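Local coordinates for minor capsid protein (Cafeteriavirus-dependent mavirus, PDB 6G42), which forms the penton of the mavirus capsid as a minor capsid protein with a single jelly-roll fold, in an assembly of five copies, at residues H59-P64 against H287-L292; M103-D108 against Q243-Y248; S202-E207 against L275-Y280. All coordinates share one frame; numbering follows the deposited sequence.

Contact 1: residues H59-P64 against H287-L292; sequences HKIRLP and HPLTLL
Leu292 lays CD1 against the backbone where Lys60 passes into Ile61. CD1 lies 3.6 Å from Lys60 O and 3.8 Å from Ile61 C. Its branch CD2 faces Arg62 CB at a looser 4.4 Å. The side chain points toward 59-64, with CG anti to the carbonyl carbon (chi1 -57°), and CD1 meets backbone atoms there. Leu289 makes the second meeting. Its CD1 touches Ile61 CD1 at 3.8 Å, and the two side chains cross at about a right angle. The same Leu289 CD1 also faces Leu63 CD2, 4.3 Å away. Leu289 CD1 thus serves Ile61 at the strand end and Leu63 just beyond it.

No hydrogen bond joins the two segments; residues 60-63 and 289-292 run 131° apart. The chain turns a corner at Lys60, and Lys60 and Ile61 together face Asn249 in a G1 beta bulge. The contact sets the end of strand 49-62, in one sheet of the jelly-roll, against the chain just after strand 286-288, which belongs to the other. Lys60 O is also bonded to Thr295 OG1. Lys60 NZ leads away to Asp165 and Phe197 of the second subunit, and Arg62 pairs with Asp247. Between these polar ends the contact is made by leucine and isoleucine methyls and by the backbone at Lys60 and Ile61, which implies that the two segments are held by apolar burial, with polar bonding directed to other partners.

Contact 2: residues M103-D108 against Q243-Y248; sequences MYDYVD and QNNQDY
Residues 104-107 and 244-247 run 133° apart and come nearest at Tyr104 and Asp247, whose CA atoms are 5.8 Å apart. Asn245 carries the polar contact with both ends of its amide. Its OD1 accepts from Tyr106 N at 2.8 Å, in a nearly straight bond (N-H...O 171°) with the donor tilted 25° from the carbonyl plane. Its ND2 donates to Asp105 OD1 at 3.2 Å. That oxygen lies near the amide plane of Asn245, but ND2 meets it from above the carboxylate plane. Two bonds from one flat group fix the rotation of the amide.

Asp105 is the N-cap of helix 106-120. Its OD1 also accepts from Val107 N at 2.8 Å, a capping bond. The two donors reach OD1 from opposite faces of the carboxylate. Asn245 thus adds to the cap: it takes up the N-H of Tyr106 while Asp105 takes up that of Val107. The helix start would also favour the charge on Asp105.

The Tyr106 and Asn245 side chains run alongside in opposing senses, with Tyr106 CD2 3.3 Å from Asn245 OD1. Asn244 O lies in plane at the edge of the same ring, 4.0 Å from Tyr106 CE2. Asp247 CB packs against Tyr104 O at 3.5 Å and lies near the edge of the Tyr104 ring. Asp247 OD2 is paired with Arg62, which also forms a cation-pi contact with Tyr104. Gln246 points away from the helix start, and its NE2 bonds Asn167 of the second subunit.

Contact 3: residues S202-E207 against L275-Y280; sequences SHIVIE and LSFTIY
The Phe277 ring carries Ile206 CG1 over one face, offset toward the rim, and Ile204 CG2 at its edge. The first is a CH-pi contact, 3.6 Å from Ile206 CG1 to the ring centroid. Ile206 and Phe277 project together, in parallel. The Tyr280 ring meets Val205 CG2 obliquely, 3.9 Å from Tyr280 CD1.

The strands are antiparallel, with axes 4.7 Å apart. His203, Val205 and Glu207 form hydrogen-bonded pairs with Tyr280, Thr278 and Ser276. Val205 N to Thr278 O is 2.8 Å. Ser202 and His203 both face Tyr280 in a classic beta bulge, and Tyr280 O accepts from both backbone N atoms. Glu207 CG sits between the backbone N and the carbonyl carbon (chi1 49°), and the chain runs extended from there. Its OE2 receives a weak bond from Thr278 OG1 at 3.0 Å, the two side chains crossing at about a right angle.

Ile204, Ile206, Phe277 and Ile279 share one face of the sheet. There Ile206 packs on Val53 and Phe56 and Phe277 on Leu58, all of strand 49-62, consistent with the two-sheet core of a jelly-roll. Strand 236-239 pairs with 201-207 on its other edge. Strands 33-37 and 286-288 pair with 272-281.

How the contacts relate
Contacts 1 and 3 both reach the sheet that holds strands 272-281 and 286-288; their centres are 11 Å apart. His287 O meets Ile279 N at 2.8 Å in a probable hydrogen bond, and Leu63 CD2 packs on Ile279 CD1 at 3.8 Å. Contact 2 adjoins contact 1, with centres 14 Å apart. Leu63 N meets Asp247 O at 2.9 Å in a probable hydrogen bond, and the salt bridge from Arg62 NE to Asp247 OD2 spans 3.1 Å. Contacts 2 and 3 do not touch; their nearest atoms are about 8 Å apart. Contact 1 therefore lies between the others. Contacts 1 and 2 both touch the second subunit, whereas contact 3 reaches the third.

Contact 1: residues H59-P64 against H287-L292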
loop_
_atom_site.group_PDB
_atom_site.type_symbol
_atom_site.label_atom_id
_atom_site.label_comp_id
_atom_site.label_asym_id
_atom_site.label_seq_id
_atom_site.Cartn_x
_atom_site.Cartn_y
_atom_site.Cartn_z
ATOM N N HIS C 59 13.389 -4.923 19.031
ATOM C CA HIS C 59 14.525 -4.710 18.140
ATOM C C HIS C 59 15.666 -5.688 18.360
ATOM O O HIS C 59 16.297 -5.680 19.405
ATOM C CB HIS C 59 15.030 -3.285 18.308
ATOM C CG HIS C 59 15.960 -2.848 17.232
ATOM N ND1 HIS C 59 15.713 -3.078 15.898
ATOM C CD2 HIS C 59 17.135 -2.181 17.292
ATOM C CE1 HIS C 59 16.700 -2.575 15.180
ATOM N NE2 HIS C 59 17.572 -2.021 16.003
ATOM N N LYS C 60 15.944 -6.483 17.324
ATOM C CA LYS C 60 16.927 -7.567 17.352
ATOM C C LYS C 60 16.560 -8.684 18.335
ATOM O O LYS C 60 17.128 -8.816 19.431
ATOM C CB LYS C 60 18.348 -7.051 17.567
ATOM C CG LYS C 60 18.672 -5.907 16.635
ATOM C CD LYS C 60 20.123 -5.507 16.713
ATOM C CE LYS C 60 20.323 -4.173 16.031
ATOM N NZ LYS C 60 21.766 -3.848 15.955
ATOM N N ILE C 61 15.590 -9.477 17.890
ATOM C CA ILE C 61 15.154 -10.697 18.564
ATOM C C ILE C 61 15.202 -11.856 17.580
ATOM O O ILE C 61 15.391 -11.645 16.380
ATOM C CB ILE C 61 13.714 -10.570 19.076
ATOM C CG1 ILE C 61 12.749 -10.331 17.908
ATOM C CG2 ILE C 61 13.621 -9.439 20.088
ATOM C CD1 ILE C 61 11.316 -10.587 18.270
ATOM N N ARG C 62 15.007 -13.070 18.094
ATOM C CA ARG C 62 14.956 -14.278 17.261
ATOM C C ARG C 62 13.616 -14.980 17.430
ATOM O O ARG C 62 13.092 -15.061 18.539
ATOM C CB ARG C 62 16.090 -15.231 17.623
ATOM C CG ARG C 62 16.494 -16.126 16.468
ATOM C CD ARG C 62 17.338 -17.299 16.915
ATOM N NE ARG C 62 17.871 -18.037 15.770
ATOM C CZ ARG C 62 18.493 -19.216 15.841
ATOM N NH1 ARG C 62 18.675 -19.830 17.014
ATOM N NH2 ARG C 62 18.935 -19.796 14.726
ATOM N N LEU C 63 13.067 -15.483 16.327
ATOM C CA LEU C 63 11.800 -16.211 16.348
ATOM C C LEU C 63 11.904 -17.498 15.528
ATOM O O LEU C 63 12.589 -17.526 14.504
ATOM C CB LEU C 63 10.672 -15.336 15.803
ATOM C CG LEU C 63 10.257 -14.111 16.625
ATOM C CD1 LEU C 63 9.244 -13.285 15.844
ATOM C CD2 LEU C 63 9.685 -14.491 17.985
ATOM N N PRO C 64 11.229 -18.574 15.980
ATOM C CA PRO C 64 11.226 -19.806 15.197
ATOM C C PRO C 64 10.335 -19.727 13.967
ATOM O O PRO C 64 9.328 -19.010 13.965
ATOM C CB PRO C 64 10.702 -20.852 16.182
ATOM C CG PRO C 64 9.897 -20.085 17.173
ATOM C CD PRO C 64 10.579 -18.754 17.294
ATOM N N HIS C 287 4.786 -19.563 25.367
ATOM C CA HIS C 287 6.222 -19.490 25.713
ATOM C C HIS C 287 6.740 -18.048 25.643
ATOM O O HIS C 287 6.260 -17.270 24.820
ATOM C CB HIS C 287 7.062 -20.428 24.835
ATOM C CG HIS C 287 6.991 -20.126 23.371
ATOM N ND1 HIS C 287 8.052 -19.592 22.670
ATOM C CD2 HIS C 287 5.990 -20.289 22.472
ATOM C CE1 HIS C 287 7.707 -19.435 21.405
ATOM N NE2 HIS C 287 6.461 -19.851 21.257
ATOM N N PRO C 288 7.725 -17.686 26.497
ATOM C CA PRO C 288 8.109 -16.275 26.594
ATOM C C PRO C 288 9.030 -15.804 25.467
ATOM O O PRO C 288 9.781 -16.603 24.892
ATOM C CB PRO C 288 8.836 -16.198 27.947
ATOM C CG PRO C 288 9.309 -17.589 28.227
ATOM C CD PRO C 288 8.652 -18.541 27.262
ATOM N N LEU C 289 8.943 -14.510 25.160
ATOM C CA LEU C 289 9.903 -13.842 24.288
ATOM C C LEU C 289 11.218 -13.663 25.059
ATOM O O LEU C 289 11.216 -13.125 26.171
ATOM C CB LEU C 289 9.368 -12.479 23.833
ATOM C CG LEU C 289 10.277 -11.638 22.921
ATOM C CD1 LEU C 289 10.499 -12.331 21.585
ATOM C CD2 LEU C 289 9.689 -10.248 22.722
ATOM N N THR C 290 12.331 -14.094 24.464
ATOM C CA THR C 290 13.625 -14.093 25.162
ATOM C C THR C 290 14.606 -13.085 24.572
ATOM O O THR C 290 14.518 -12.739 23.401
ATOM C CB THR C 290 14.261 -15.503 25.199
ATOM O OG1 THR C 290 14.548 -15.943 23.871
ATOM C CG2 THR C 290 13.323 -16.506 25.872
ATOM N N LEU C 291 15.535 -12.624 25.407
ATOM C CA LEU C 291 16.553 -11.639 25.018
ATOM C C LEU C 291 17.746 -12.269 24.280
ATOM O O LEU C 291 18.139 -13.410 24.552
ATOM C CB LEU C 291 17.084 -10.901 26.255
ATOM C CG LEU C 291 16.095 -10.031 27.031
ATOM C CD1 LEU C 291 16.643 -9.653 28.398
ATOM C CD2 LEU C 291 15.756 -8.784 26.241
ATOM N N LEU C 292 18.289 -11.503 23.333
ATOM C CA LEU C 292 19.638 -11.706 22.812
ATOM C C LEU C 292 20.549 -10.691 23.511
ATOM O O LEU C 292 20.058 -9.775 24.175
ATOM C CB LEU C 292 19.673 -11.493 21.296
ATOM C CG LEU C 292 18.727 -12.356 20.462
ATOM C CD1 LEU C 292 18.766 -11.942 19.001
ATOM C CD2 LEU C 292 19.072 -13.830 20.609
#

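Contact 2: residues M103-D108 against Q243-Y248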
loop_
_atom_site.group_PDB
_atom_site.type_symbol
_atom_site.label_atom_id
_atom_site.label_comp_id
_atom_site.label_asym_id
_atom_site.label_seq_id
_atom_site.Cartn_x
_atom_site.Cartn_y
_atom_site.Cartn_z
ATOM N N MET C 103 12.502 -25.239 14.671
ATOM C CA MET C 103 13.530 -25.023 13.643
ATOM C C MET C 103 13.481 -23.555 13.215
ATOM O O MET C 103 12.482 -22.874 13.438
ATOM C CB MET C 103 13.306 -25.938 12.444
ATOM C CG MET C 103 13.503 -27.414 12.753
ATOM S SD MET C 103 12.739 -28.509 11.538
ATOM C CE MET C 103 13.689 -28.090 10.074
ATOM N N TYR C 104 14.562 -23.085 12.600
ATOM C CA TYR C 104 14.779 -21.649 12.368
ATOM C C TYR C 104 15.129 -21.257 10.922
ATOM O O TYR C 104 15.546 -20.127 10.667
ATOM C CB TYR C 104 15.857 -21.151 13.343
ATOM C CG TYR C 104 15.406 -21.185 14.789
ATOM C CD1 TYR C 104 15.476 -22.361 15.542
ATOM C CD2 TYR C 104 14.885 -20.043 15.403
ATOM C CE1 TYR C 104 15.046 -22.393 16.863
ATOM C CE2 TYR C 104 14.451 -20.068 16.722
ATOM C CZ TYR C 104 14.536 -21.241 17.449
ATOM O OH TYR C 104 14.100 -21.256 18.758
ATOM N N ASP C 105 14.909 -22.165 9.975
ATOM C CA ASP C 105 15.300 -21.956 8.581
ATOM C C ASP C 105 14.469 -22.872 7.676
ATOM O O ASP C 105 14.457 -24.089 7.864
ATOM C CB ASP C 105 16.797 -22.247 8.417
ATOM C CG ASP C 105 17.363 -21.750 7.096
ATOM O OD1 ASP C 105 16.699 -21.878 6.040
ATOM O OD2 ASP C 105 18.500 -21.239 7.112
ATOM N N TYR C 106 13.790 -22.291 6.687
ATOM C CA TYR C 106 12.959 -23.071 5.756
ATOM C C TYR C 106 13.762 -23.918 4.771
ATOM O O TYR C 106 13.197 -24.815 4.141
ATOM C CB TYR C 106 11.953 -22.175 5.009
ATOM C CG TYR C 106 10.864 -21.634 5.921
ATOM C CD1 TYR C 106 9.998 -22.500 6.602
ATOM C CD2 TYR C 106 10.709 -20.268 6.123
ATOM C CE1 TYR C 106 9.020 -22.014 7.453
ATOM C CE2 TYR C 106 9.727 -19.780 6.968
ATOM C CZ TYR C 106 8.886 -20.654 7.625
ATOM O OH TYR C 106 7.921 -20.161 8.470
ATOM N N VAL C 107 15.062 -23.640 4.643
ATOM C CA VAL C 107 15.978 -24.511 3.890
ATOM C C VAL C 107 16.038 -25.878 4.574
ATOM O O VAL C 107 15.904 -26.907 3.904
ATOM C CB VAL C 107 17.405 -23.918 3.756
ATOM C CG1 VAL C 107 18.338 -24.887 3.040
ATOM C CG2 VAL C 107 17.379 -22.592 3.000
ATOM N N ASP C 108 16.221 -25.869 5.898
ATOM C CA ASP C 108 16.266 -27.097 6.709
ATOM C C ASP C 108 14.967 -27.898 6.662
ATOM O O ASP C 108 14.996 -29.130 6.709
ATOM C CB ASP C 108 16.600 -26.779 8.175
ATOM C CG ASP C 108 18.019 -26.257 8.367
ATOM O OD1 ASP C 108 18.936 -26.671 7.623
ATOM O OD2 ASP C 108 18.217 -25.437 9.285
ATOM N N GLN C 243 6.922 -13.283 6.855
ATOM C CA GLN C 243 7.012 -12.699 5.505
ATOM C C GLN C 243 8.043 -13.382 4.600
ATOM O O GLN C 243 7.875 -13.422 3.382
ATOM C CB GLN C 243 7.376 -11.214 5.611
ATOM C CG GLN C 243 6.355 -10.354 6.349
ATOM C CD GLN C 243 5.121 -10.012 5.529
ATOM O OE1 GLN C 243 5.104 -10.162 4.302
ATOM N NE2 GLN C 243 4.076 -9.532 6.207
ATOM N N ASN C 244 9.108 -13.898 5.207
ATOM C CA ASN C 244 10.273 -14.407 4.482
ATOM C C ASN C 244 11.019 -15.446 5.340
ATOM O O ASN C 244 10.482 -15.927 6.336
ATOM C CB ASN C 244 11.176 -13.225 4.109
ATOM C CG ASN C 244 11.688 -12.474 5.321
ATOM O OD1 ASN C 244 11.327 -12.779 6.459
ATOM N ND2 ASN C 244 12.521 -11.473 5.084
ATOM N N ASN C 245 12.251 -15.778 4.967
ATOM C CA ASN C 245 13.041 -16.778 5.685
ATOM C C ASN C 245 14.003 -16.157 6.717
ATOM O O ASN C 245 15.150 -16.589 6.846
ATOM C CB ASN C 245 13.806 -17.623 4.664
ATOM C CG ASN C 245 14.473 -18.830 5.288
ATOM O OD1 ASN C 245 13.876 -19.531 6.104
ATOM N ND2 ASN C 245 15.724 -19.070 4.918
ATOM N N GLN C 246 13.528 -15.156 7.455
ATOM C CA GLN C 246 14.342 -14.474 8.455
ATOM C C GLN C 246 13.912 -14.887 9.856
ATOM O O GLN C 246 12.804 -14.565 10.285
ATOM C CB GLN C 246 14.218 -12.958 8.319
ATOM C CG GLN C 246 15.089 -12.333 7.247
ATOM C CD GLN C 246 15.183 -10.820 7.409
ATOM O OE1 GLN C 246 14.239 -10.087 7.083
ATOM N NE2 GLN C 246 16.314 -10.341 7.925
ATOM N N ASP C 247 14.790 -15.607 10.553
ATOM C CA ASP C 247 14.604 -15.904 11.981
ATOM C C ASP C 247 14.866 -14.682 12.866
ATOM O O ASP C 247 14.191 -14.504 13.885
ATOM C CB ASP C 247 15.402 -17.138 12.457
ATOM C CG ASP C 247 16.863 -17.155 11.994
ATOM O OD1 ASP C 247 17.183 -16.624 10.905
ATOM O OD2 ASP C 247 17.693 -17.750 12.714
ATOM N N TYR C 248 15.826 -13.841 12.481
ATOM C CA TYR C 248 16.123 -12.615 13.225
ATOM C C TYR C 248 15.280 -11.450 12.704
ATOM O O TYR C 248 15.304 -11.146 11.512
ATOM C CB TYR C 248 17.605 -12.275 13.145
ATOM C CG TYR C 248 18.488 -13.274 13.849
ATOM C CD1 TYR C 248 18.862 -14.456 13.216
ATOM C CD2 TYR C 248 18.958 -13.041 15.148
ATOM C CE1 TYR C 248 19.675 -15.382 13.848
ATOM C CE2 TYR C 248 19.773 -13.965 15.792
ATOM C CZ TYR C 248 20.131 -15.138 15.135
ATOM O OH TYR C 248 20.935 -16.082 15.738
#

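Contact 3: residues S202-E207 against L275-Y280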
loop_
_atom_site.group_PDB
_atom_site.type_symbol
_atom_site.label_atom_id
_atom_site.label_comp_id
_atom_site.label_asym_id
_atom_site.label_seq_id
_atom_site.Cartn_x
_atom_site.Cartn_y
_atom_site.Cartn_z
ATOM N N SER C 202 1.569 -17.320 16.153
ATOM C CA SER C 202 0.273 -16.682 15.909
ATOM C C SER C 202 0.236 -15.235 16.399
ATOM O O SER C 202 0.060 -14.315 15.601
ATOM C CB SER C 202 -0.835 -17.485 16.586
ATOM O OG SER C 202 -2.058 -16.768 16.595
ATOM N N HIS C 203 0.410 -15.060 17.708
ATOM C CA HIS C 203 0.296 -13.757 18.375
ATOM C C HIS C 203 1.492 -13.508 19.294
ATOM O O HIS C 203 2.159 -14.454 19.715
ATOM C CB HIS C 203 -0.987 -13.700 19.213
ATOM C CG HIS C 203 -2.213 -13.300 18.446
ATOM N ND1 HIS C 203 -3.047 -14.212 17.836
ATOM C CD2 HIS C 203 -2.765 -12.083 18.226
ATOM C CE1 HIS C 203 -4.051 -13.572 17.261
ATOM N NE2 HIS C 203 -3.901 -12.279 17.481
ATOM N N ILE C 204 1.761 -12.231 19.572
ATOM C CA ILE C 204 2.743 -11.804 20.580
ATOM C C ILE C 204 1.991 -10.828 21.473
ATOM O O ILE C 204 1.411 -9.854 20.991
ATOM C CB ILE C 204 3.972 -11.094 19.964
ATOM C CG1 ILE C 204 4.777 -12.070 19.094
ATOM C CG2 ILE C 204 4.867 -10.511 21.060
ATOM C CD1 ILE C 204 5.846 -11.416 18.244
ATOM N N VAL C 205 2.040 -11.090 22.773
ATOM C CA VAL C 205 1.192 -10.435 23.757
ATOM C C VAL C 205 2.064 -9.780 24.818
ATOM O O VAL C 205 3.142 -10.278 25.130
ATOM C CB VAL C 205 0.273 -11.487 24.425
ATOM C CG1 VAL C 205 -0.403 -10.953 25.683
ATOM C CG2 VAL C 205 -0.772 -11.986 23.438
ATOM N N ILE C 206 1.583 -8.660 25.357
ATOM C CA ILE C 206 2.105 -8.071 26.596
ATOM C C ILE C 206 1.117 -8.398 27.720
ATOM O O ILE C 206 -0.062 -8.051 27.621
ATOM C CB ILE C 206 2.256 -6.539 26.488
ATOM C CG1 ILE C 206 3.300 -6.188 25.425
ATOM C CG2 ILE C 206 2.652 -5.938 27.837
ATOM C CD1 ILE C 206 3.393 -4.712 25.091
ATOM N N GLU C 207 1.612 -9.054 28.776
ATOM C CA GLU C 207 0.807 -9.397 29.969
ATOM C C GLU C 207 1.429 -8.894 31.280
ATOM O O GLU C 207 2.606 -8.515 31.324
ATOM C CB GLU C 207 0.516 -10.910 30.033
ATOM C CG GLU C 207 1.706 -11.844 29.849
ATOM C CD GLU C 207 1.305 -13.314 29.749
ATOM O OE1 GLU C 207 0.214 -13.631 29.222
ATOM O OE2 GLU C 207 2.095 -14.173 30.185
ATOM N N LEU C 275 5.510 -5.855 33.464
ATOM C CA LEU C 275 5.116 -6.146 32.083
ATOM C C LEU C 275 6.069 -7.202 31.547
ATOM O O LEU C 275 7.278 -7.123 31.786
ATOM C CB LEU C 275 5.206 -4.902 31.197
ATOM C CG LEU C 275 4.308 -3.720 31.550
ATOM C CD1 LEU C 275 4.686 -2.501 30.729
ATOM C CD2 LEU C 275 2.852 -4.067 31.326
ATOM N N SER C 276 5.522 -8.180 30.825
ATOM C CA SER C 276 6.338 -9.166 30.116
ATOM C C SER C 276 5.734 -9.524 28.769
ATOM O O SER C 276 4.520 -9.464 28.592
ATOM C CB SER C 276 6.545 -10.429 30.964
ATOM O OG SER C 276 5.352 -10.816 31.605
ATOM N N PHE C 277 6.609 -9.903 27.835
ATOM C CA PHE C 277 6.235 -10.287 26.472
ATOM C C PHE C 277 6.176 -11.813 26.327
ATOM O O PHE C 277 7.096 -12.528 26.729
ATOM C CB PHE C 277 7.225 -9.690 25.460
ATOM C CG PHE C 277 7.038 -8.213 25.224
ATOM C CD1 PHE C 277 7.485 -7.277 26.159
ATOM C CD2 PHE C 277 6.410 -7.753 24.071
ATOM C CE1 PHE C 277 7.309 -5.916 25.943
ATOM C CE2 PHE C 277 6.236 -6.394 23.850
ATOM C CZ PHE C 277 6.685 -5.474 24.781
ATOM N N THR C 278 5.088 -12.291 25.733
ATOM C CA THR C 278 4.801 -13.714 25.621
ATOM C C THR C 278 4.349 -14.028 24.203
ATOM O O THR C 278 3.569 -13.274 23.617
ATOM C CB THR C 278 3.667 -14.114 26.576
ATOM O OG1 THR C 278 3.893 -13.549 27.873
ATOM C CG2 THR C 278 3.587 -15.614 26.705
ATOM N N ILE C 279 4.827 -15.151 23.676
ATOM C CA ILE C 279 4.496 -15.609 22.337
ATOM C C ILE C 279 3.485 -16.744 22.466
ATOM O O ILE C 279 3.730 -17.699 23.199
ATOM C CB ILE C 279 5.750 -16.133 21.589
ATOM C CG1 ILE C 279 6.858 -15.075 21.556
ATOM C CG2 ILE C 279 5.408 -16.538 20.156
ATOM C CD1 ILE C 279 8.238 -15.647 21.292
ATOM N N TYR C 280 2.368 -16.638 21.747
ATOM C CA TYR C 280 1.394 -17.739 21.608
ATOM C C TYR C 280 1.564 -18.417 20.258
ATOM O O TYR C 280 1.544 -17.745 19.233
ATOM C CB TYR C 280 -0.040 -17.214 21.729
ATOM C CG TYR C 280 -0.459 -16.984 23.154
ATOM C CD1 TYR C 280 -0.060 -15.841 23.839
ATOM C CD2 TYR C 280 -1.230 -17.922 23.831
ATOM C CE1 TYR C 280 -0.427 -15.632 25.158
ATOM C CE2 TYR C 280 -1.601 -17.727 25.151
ATOM C CZ TYR C 280 -1.202 -16.579 25.812
ATOM O OH TYR C 280 -1.578 -16.384 27.124
#